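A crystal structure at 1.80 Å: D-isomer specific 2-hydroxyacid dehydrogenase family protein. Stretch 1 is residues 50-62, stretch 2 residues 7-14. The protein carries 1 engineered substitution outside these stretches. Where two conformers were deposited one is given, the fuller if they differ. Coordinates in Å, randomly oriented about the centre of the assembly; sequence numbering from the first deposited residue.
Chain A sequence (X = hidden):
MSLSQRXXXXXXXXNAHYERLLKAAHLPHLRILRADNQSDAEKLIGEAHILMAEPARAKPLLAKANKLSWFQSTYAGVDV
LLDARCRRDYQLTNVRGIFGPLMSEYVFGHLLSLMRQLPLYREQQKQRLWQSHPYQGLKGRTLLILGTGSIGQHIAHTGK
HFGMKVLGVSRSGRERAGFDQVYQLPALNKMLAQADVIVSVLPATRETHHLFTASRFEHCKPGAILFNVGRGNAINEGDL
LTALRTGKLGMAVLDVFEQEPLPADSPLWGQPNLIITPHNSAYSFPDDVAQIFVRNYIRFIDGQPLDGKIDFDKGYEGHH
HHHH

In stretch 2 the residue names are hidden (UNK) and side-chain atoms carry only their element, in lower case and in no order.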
ATOM      1  N   ILE A  50       0.382  -8.905  24.450  1.00  8.39           N
ATOM      2  CA  ILE A  50       0.283  -8.900  22.985  1.00  7.91           C
ATOM      3  C   ILE A  50      -0.603  -7.744  22.626  1.00  8.35           C
ATOM      4  O   ILE A  50      -1.582  -7.505  23.308  1.00  9.20           O
ATOM      5  CB  ILE A  50      -0.355 -10.217  22.446  1.00  8.36           C
ATOM      6  CG1 ILE A  50       0.471 -11.425  22.955  1.00  8.41           C
ATOM      7  CG2 ILE A  50      -0.332 -10.234  20.889  1.00  8.54           C
ATOM      8  CD1 ILE A  50      -0.077 -12.751  22.497  1.00  9.92           C
ATOM      9  N   LEU A  51      -0.279  -7.035  21.550  1.00  7.35           N
ATOM     10  CA  LEU A  51      -1.153  -5.948  21.095  1.00  8.35           C
ATOM     11  C   LEU A  51      -1.471  -6.141  19.595  1.00  9.53           C
ATOM     12  O   LEU A  51      -0.576  -6.471  18.795  1.00 10.15           O
ATOM     13  CB  LEU A  51      -0.422  -4.621  21.299  1.00 10.32           C
ATOM     14  CG  LEU A  51      -1.178  -3.350  20.901  1.00 14.39           C
ATOM     15  CD1 LEU A  51      -2.330  -3.096  21.874  1.00 10.90           C
ATOM     16  CD2 LEU A  51      -0.204  -2.173  20.886  1.00 11.90           C
ATOM     17  N   MET A  52      -2.731  -5.947  19.204  1.00 10.08           N
ATOM     18  CA  MET A  52      -3.040  -5.846  17.760  1.00 10.41           C
ATOM     19  C   MET A  52      -3.738  -4.505  17.539  1.00 10.04           C
ATOM     20  O   MET A  52      -4.762  -4.243  18.181  1.00 10.92           O
ATOM     21  CB  MET A  52      -3.941  -6.981  17.291  1.00 10.88           C
ATOM     22  CG  MET A  52      -4.305  -6.865  15.769  1.00 15.64           C
ATOM     23  SD  MET A  52      -4.372  -8.379  14.736  1.00 12.18           S
ATOM     24  CE  MET A  52      -5.698  -9.176  15.604  1.00 15.37           C
ATOM     25  N   ALA A  53      -3.170  -3.670  16.676  1.00 10.26           N
ATOM     26  CA  ALA A  53      -3.579  -2.249  16.598  1.00 10.50           C
ATOM     27  C   ALA A  53      -3.108  -1.621  15.324  1.00 10.49           C
ATOM     28  O   ALA A  53      -2.222  -2.150  14.652  1.00  9.84           O
ATOM     29  CB  ALA A  53      -2.970  -1.460  17.760  1.00 10.54           C
ATOM     30  N   GLU A  54      -3.703  -0.472  14.990  1.00 11.02           N
ATOM     31  CA  GLU A  54      -3.118   0.370  13.948  1.00 10.74           C
ATOM     32  C   GLU A  54      -1.976   1.079  14.641  1.00 10.73           C
ATOM     33  O   GLU A  54      -2.111   1.476  15.814  1.00  9.74           O
ATOM     34  CB  GLU A  54      -4.146   1.376  13.406  1.00 11.46           C
ATOM     35  CG  GLU A  54      -5.065   0.777  12.370  1.00 16.10           C
ATOM     36  CD  GLU A  54      -6.237   0.052  12.996  1.00 13.37           C
ATOM     37  OE1 GLU A  54      -7.086   0.740  13.598  1.00 16.38           O
ATOM     38  OE2 GLU A  54      -6.364  -1.181  12.809  1.00 15.71           O
ATOM     39  N   PRO A  55      -0.822   1.212  13.953  1.00 10.91           N
ATOM     40  CA  PRO A  55       0.324   1.944  14.531  1.00 10.94           C
ATOM     41  C   PRO A  55      -0.006   3.298  15.134  1.00 11.79           C
ATOM     42  O   PRO A  55       0.418   3.563  16.260  1.00 11.31           O
ATOM     43  CB  PRO A  55       1.244   2.120  13.334  1.00 11.04           C
ATOM     44  CG  PRO A  55       1.015   0.870  12.561  1.00 17.17           C
ATOM     45  CD  PRO A  55      -0.481   0.650  12.640  1.00 11.12           C
ATOM     46  N   ALA A  56      -0.762   4.141  14.417  1.00 12.77           N
ATOM     47  CA  ALA A  56      -1.114   5.471  14.969  1.00 13.37           C
ATOM     48  C   ALA A  56      -1.921   5.389  16.260  1.00 12.53           C
ATOM     49  O   ALA A  56      -1.862   6.280  17.080  1.00 12.26           O
ATOM     50  CB  ALA A  56      -1.837   6.314  13.948  1.00 14.35           C
ATOM     51  N   ARG A  57      -2.699   4.337  16.444  1.00 11.25           N
ATOM     52  CA  ARG A  57      -3.406   4.243  17.703  0.50 12.08           C
ATOM     53  C   ARG A  57      -2.574   3.767  18.859  1.00 12.06           C
ATOM     54  O   ARG A  57      -2.776   4.217  19.997  1.00 12.00           O
ATOM     55  CB  ARG A  57      -4.688   3.464  17.575  0.50 12.39           C
ATOM     56  CG  ARG A  57      -5.758   4.448  17.229  0.50 12.75           C
ATOM     57  CD  ARG A  57      -7.048   3.830  17.111  0.50 13.12           C
ATOM     58  NE  ARG A  57      -7.575   3.425  18.401  0.50 10.69           N
ATOM     59  CZ  ARG A  57      -8.718   2.776  18.467  0.50 14.20           C
ATOM     60  NH1 ARG A  57      -9.342   2.564  17.318  0.50  8.30           N
ATOM     61  NH2 ARG A  57      -9.204   2.333  19.606  0.50  7.29           N
ATOM     62  N   ALA A  58      -1.639   2.898  18.580  1.00 11.61           N
ATOM     63  CA  ALA A  58      -0.762   2.388  19.641  1.00 11.87           C
ATOM     64  C   ALA A  58       0.280   3.410  20.070  1.00 13.45           C
ATOM     65  O   ALA A  58       0.643   3.473  21.244  1.00 13.11           O
ATOM     66  CB  ALA A  58      -0.088   1.126  19.157  1.00 10.75           C
ATOM     67  N   LYS A  59       0.784   4.186  19.113  1.00 15.11           N
ATOM     68  CA  LYS A  59       1.941   5.066  19.343  1.00 17.52           C
ATOM     69  C   LYS A  59       1.920   5.943  20.606  1.00 18.70           C
ATOM     70  O   LYS A  59       2.927   5.955  21.333  1.00 19.64           O
ATOM     71  CB  LYS A  59       2.300   5.898  18.090  1.00 18.84           C
ATOM     72  CG  LYS A  59       3.592   6.725  18.260  1.00 25.44           C
ATOM     73  CD  LYS A  59       3.992   7.496  16.997  1.00 21.73           C
ATOM     74  CE  LYS A  59       5.419   8.020  17.127  1.00 25.34           C
ATOM     75  NZ  LYS A  59       5.966   8.462  15.790  1.00 23.12           N
ATOM     76  N   PRO A  60       0.793   6.656  20.884  1.00 18.77           N
ATOM     77  CA  PRO A  60       0.692   7.470  22.110  1.00 18.97           C
ATOM     78  C   PRO A  60       0.583   6.657  23.408  1.00 18.80           C
ATOM     79  O   PRO A  60       0.725   7.215  24.494  1.00 20.29           O
ATOM     80  CB  PRO A  60      -0.609   8.267  21.907  1.00 19.16           C
ATOM     81  CG  PRO A  60      -1.359   7.535  20.844  1.00 26.68           C
ATOM     82  CD  PRO A  60      -0.317   6.960  19.960  1.00 19.46           C
ATOM     83  N   LEU A  61       0.321   5.360  23.297  1.00 17.25           N
ATOM     84  CA  LEU A  61       0.146   4.508  24.476  1.00 15.03           C
ATOM     85  C   LEU A  61       1.397   3.659  24.734  1.00 12.74           C
ATOM     86  O   LEU A  61       1.530   3.055  25.807  1.00 12.56           O
ATOM     87  CB  LEU A  61      -1.089   3.609  24.278  1.00 15.91           C
ATOM     88  CG  LEU A  61      -2.444   4.340  24.281  1.00 14.72           C
ATOM     89  CD1 LEU A  61      -3.537   3.599  23.567  1.00 17.16           C
ATOM     90  CD2 LEU A  61      -2.856   4.552  25.712  1.00 16.44           C
ATOM     91  N   LEU A  62       2.323   3.625  23.781  1.00 12.60           N
ATOM     92  CA  LEU A  62       3.409   2.627  23.817  1.00 13.38           C
ATOM     93  C   LEU A  62       4.326   2.730  25.030  1.00 11.58           C
ATOM     94  O   LEU A  62       4.776   1.696  25.534  1.00 11.19           O
ATOM     95  CB  LEU A  62       4.265   2.626  22.543  1.00 15.22           C
ATOM     96  CG  LEU A  62       3.857   1.628  21.471  1.00 26.47           C
ATOM     97  CD1 LEU A  62       4.845   1.697  20.323  1.00 17.15           C
ATOM     98  CD2 LEU A  62       3.798   0.221  22.012  1.00 17.61           C
ATOM     99  N   UNK A   7      -2.359 -11.722  28.023  1.00 12.51           N
ATOM    100  CA  UNK A   7      -3.421 -10.773  27.671  1.00 10.33           C
ATOM    101  C   UNK A   7      -3.124 -10.138  26.319  1.00  9.80           C
ATOM    102  O   UNK A   7      -2.013  -9.680  26.100  1.00 10.22           O
ATOM    103  o   UNK A   7      -3.970 -10.276  29.978  1.00 11.29           O
ATOM    104  c   UNK A   7      -3.521  -9.685  28.740  1.00 10.24           C
ATOM    105  c   UNK A   7      -4.551  -8.579  28.328  1.00 11.02           C
ATOM    106  N   UNK A   8      -4.111 -10.165  25.433  1.00  9.85           N
ATOM    107  CA  UNK A   8      -4.066  -9.473  24.146  1.00  9.86           C
ATOM    108  C   UNK A   8      -4.955  -8.236  24.292  1.00 10.71           C
ATOM    109  O   UNK A   8      -6.075  -8.344  24.791  1.00 12.25           O
ATOM    110  c   UNK A   8      -5.704 -10.679  20.810  1.00 10.77           C
ATOM    111  c   UNK A   8      -3.810  -9.044  21.021  1.00 10.81           C
ATOM    112  c   UNK A   8      -5.039  -9.660  21.718  1.00 12.45           C
ATOM    113  c   UNK A   8      -4.654 -10.346  23.050  1.00  9.64           C
ATOM    114  N   UNK A   9      -4.459  -7.081  23.858  1.00 10.71           N
ATOM    115  CA  UNK A   9      -5.312  -5.887  23.781  1.00  9.85           C
ATOM    116  C   UNK A   9      -5.569  -5.540  22.317  1.00  8.53           C
ATOM    117  O   UNK A   9      -4.615  -5.423  21.561  1.00  7.88           O
ATOM    118  c   UNK A   9      -4.675  -4.689  24.502  1.00 10.99           C
ATOM    119  c   UNK A   9      -5.480  -3.357  24.445  1.00 11.19           C
ATOM    120  c   UNK A   9      -6.839  -3.514  25.123  1.00 12.22           C
ATOM    121  c   UNK A   9      -4.690  -2.245  25.175  1.00 12.70           C
ATOM    122  N   UNK A  10      -6.853  -5.326  21.960  1.00  8.71           N
ATOM    123  CA  UNK A  10      -7.264  -4.944  20.601  1.00 10.44           C
ATOM    124  C   UNK A  10      -7.483  -3.437  20.600  1.00 11.13           C
ATOM    125  O   UNK A  10      -8.267  -2.939  21.399  1.00 12.76           O
ATOM    126  c   UNK A  10      -8.584  -5.635  20.238  1.00 11.93           C
ATOM    127  c   UNK A  10      -9.839  -7.741  19.924  1.00 13.49           C
ATOM    128  c   UNK A  10      -7.517  -7.569  19.086  1.00 13.10           C
ATOM    129  c   UNK A  10      -8.491  -7.170  20.203  1.00 11.37           C
ATOM    130  N   UNK A  11      -6.722  -2.740  19.763  1.00 11.65           N
ATOM    131  CA  UNK A  11      -6.758  -1.284  19.654  1.00 12.89           C
ATOM    132  C   UNK A  11      -6.824  -0.930  18.143  1.00 11.83           C
ATOM    133  O   UNK A  11      -5.918  -0.261  17.567  1.00 11.61           O
ATOM    134  c   UNK A  11      -6.392   1.477  21.123  1.00 18.90           C
ATOM    135  c   UNK A  11      -3.944   1.012  21.055  1.00 18.24           C
ATOM    136  c   UNK A  11      -5.522  -0.704  20.313  1.00 15.87           C
ATOM    137  c   UNK A  11      -5.279   0.791  20.358  1.00 26.53           C
ATOM    138  N   UNK A  12      -7.916  -1.393  17.521  1.00 10.51           N
ATOM    139  CA  UNK A  12      -8.156  -1.243  16.087  1.00 10.68           C
ATOM    140  C   UNK A  12      -9.541  -0.653  15.777  1.00 11.51           C
ATOM    141  O   UNK A  12     -10.495  -0.898  16.499  1.00 10.53           O
ATOM    142  o   UNK A  12      -8.418  -2.485  14.024  1.00 12.24           O
ATOM    143  c   UNK A  12      -8.068  -2.603  15.399  1.00 10.58           C
ATOM    144  N   UNK A  13      -9.645   0.064  14.654  1.00 12.86           N
ATOM    145  CA  UNK A  13     -10.962   0.562  14.229  1.00 14.35           C
ATOM    146  C   UNK A  13     -11.846  -0.635  13.886  1.00 13.73           C
ATOM    147  O   UNK A  13     -13.056  -0.534  13.918  1.00 14.43           O
ATOM    148  c   UNK A  13     -10.849   1.529  13.053  1.00 17.25           C
ATOM    149  c   UNK A  13     -10.143   2.018  10.701  1.00 21.75           C
ATOM    150  o   UNK A  13     -10.857   1.965   9.710  1.00 23.90           O
ATOM    151  c   UNK A  13     -10.242   0.959  11.793  1.00 21.74           C
ATOM    152  n   UNK A  13      -9.273   3.016  10.911  1.00 23.56           N
ATOM    153  N   UNK A  14     -11.218  -1.792  13.626  1.00 11.36           N
ATOM    154  CA  UNK A  14     -11.946  -3.029  13.377  1.00 12.75           C
ATOM    155  C   UNK A  14     -12.089  -3.953  14.593  1.00 13.39           C
ATOM    156  O   UNK A  14     -12.311  -5.165  14.437  1.00 13.87           O
ATOM    157  o   UNK A  14     -10.400  -3.045  10.123  1.00 18.55           O
ATOM    158  c   UNK A  14     -11.262  -3.780  12.219  1.00 14.78           C
ATOM    159  c   UNK A  14     -11.397  -3.063  10.885  1.00 13.61           C
ATOM    160  o   UNK A  14     -12.489  -2.502  10.587  1.00 17.49           O
TER
HETATM  161  O   HOH W   1     -11.428   1.161  18.012  1.00 14.07           O

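Position 7 carries three side-chain atoms, one carbon bearing an oxygen and a second carbon, and they stay clear of stretch 1. Branching at CB with one oxygen and one methyl identifies Thr 7. Its hydroxyl is satisfied elsewhere in the structure; the backbone does the work, Ile 50 N donating to Thr 7 O at 3.0 Å.

Position 8 has four carbons, forked at the second, and one fork tip lies 3.7 Å from Ile 50 CG2. A fork one carbon beyond CB means leucine: Leu 8, whose CD1 is that tip and also lies 4.3 Å from Met 52 CB.

Position 9 repeats the pattern of four carbons forked at the second, but on the other face of the sheet, where its CB lies 3.9 Å from Leu 51 CD1. This is Leu 9. Its backbone is bonded twice to stretch 1: Leu 9 N donates to Ile 50 O at 3.0 Å, and Leu 9 O accepts from Met 52 N at 3.1 Å.

Position 10, again four carbons with the same fork, returns to the face of Ile 50 and Met 52, a fork tip lying 4.0 Å from Met 52 CB. It is Leu 10.

Position 11 shows the same four forked carbons, now among Ala 53, Arg 57, Ala 58 and Leu 61. As Leu 11, it places CD2 3.6 Å from Leu 61 CD1, while its CD1 lies 3.3 Å from Arg 57 NH2.

Position 12 has one carbon and then one oxygen, the oxygen 2.7 Å from Glu 54 OE2. That is Ser 12: its OG donates to this carboxylate oxygen and accepts from the backbone N of position 14 at 2.9 Å.

Position 13 has three carbons in a row, the third carrying one oxygen and one nitrogen; the second carbon lies 3.6 Å from Glu 54 OE1. The amide makes it Gln 13, whose N donates to Glu 54 OE1 at 2.8 Å.

Position 14 has two carbons, the second carrying two oxygens, and its side chain makes no contact with stretch 1. This short carboxylate is Asp 14.

The contact works in two parts. Parallel pairing, in which Leu 11 N donates to Met 52 O at 2.9 Å before a weak last bond from Glu 54 N to Leu 11 O at 3.4 Å, fixes the register, while the extended strand sends successive leucines to alternate faces; Leu 11, covered most, packs against Ala 58 of the helix following strand 50-53, and against Leu 61. Beyond the strand, Glu 54 grips the turn with both carboxylate oxygens, and a water bridges Ser 12 O and Arg 57 NH1.

Stretch 2 7-14: TLLLLSQD
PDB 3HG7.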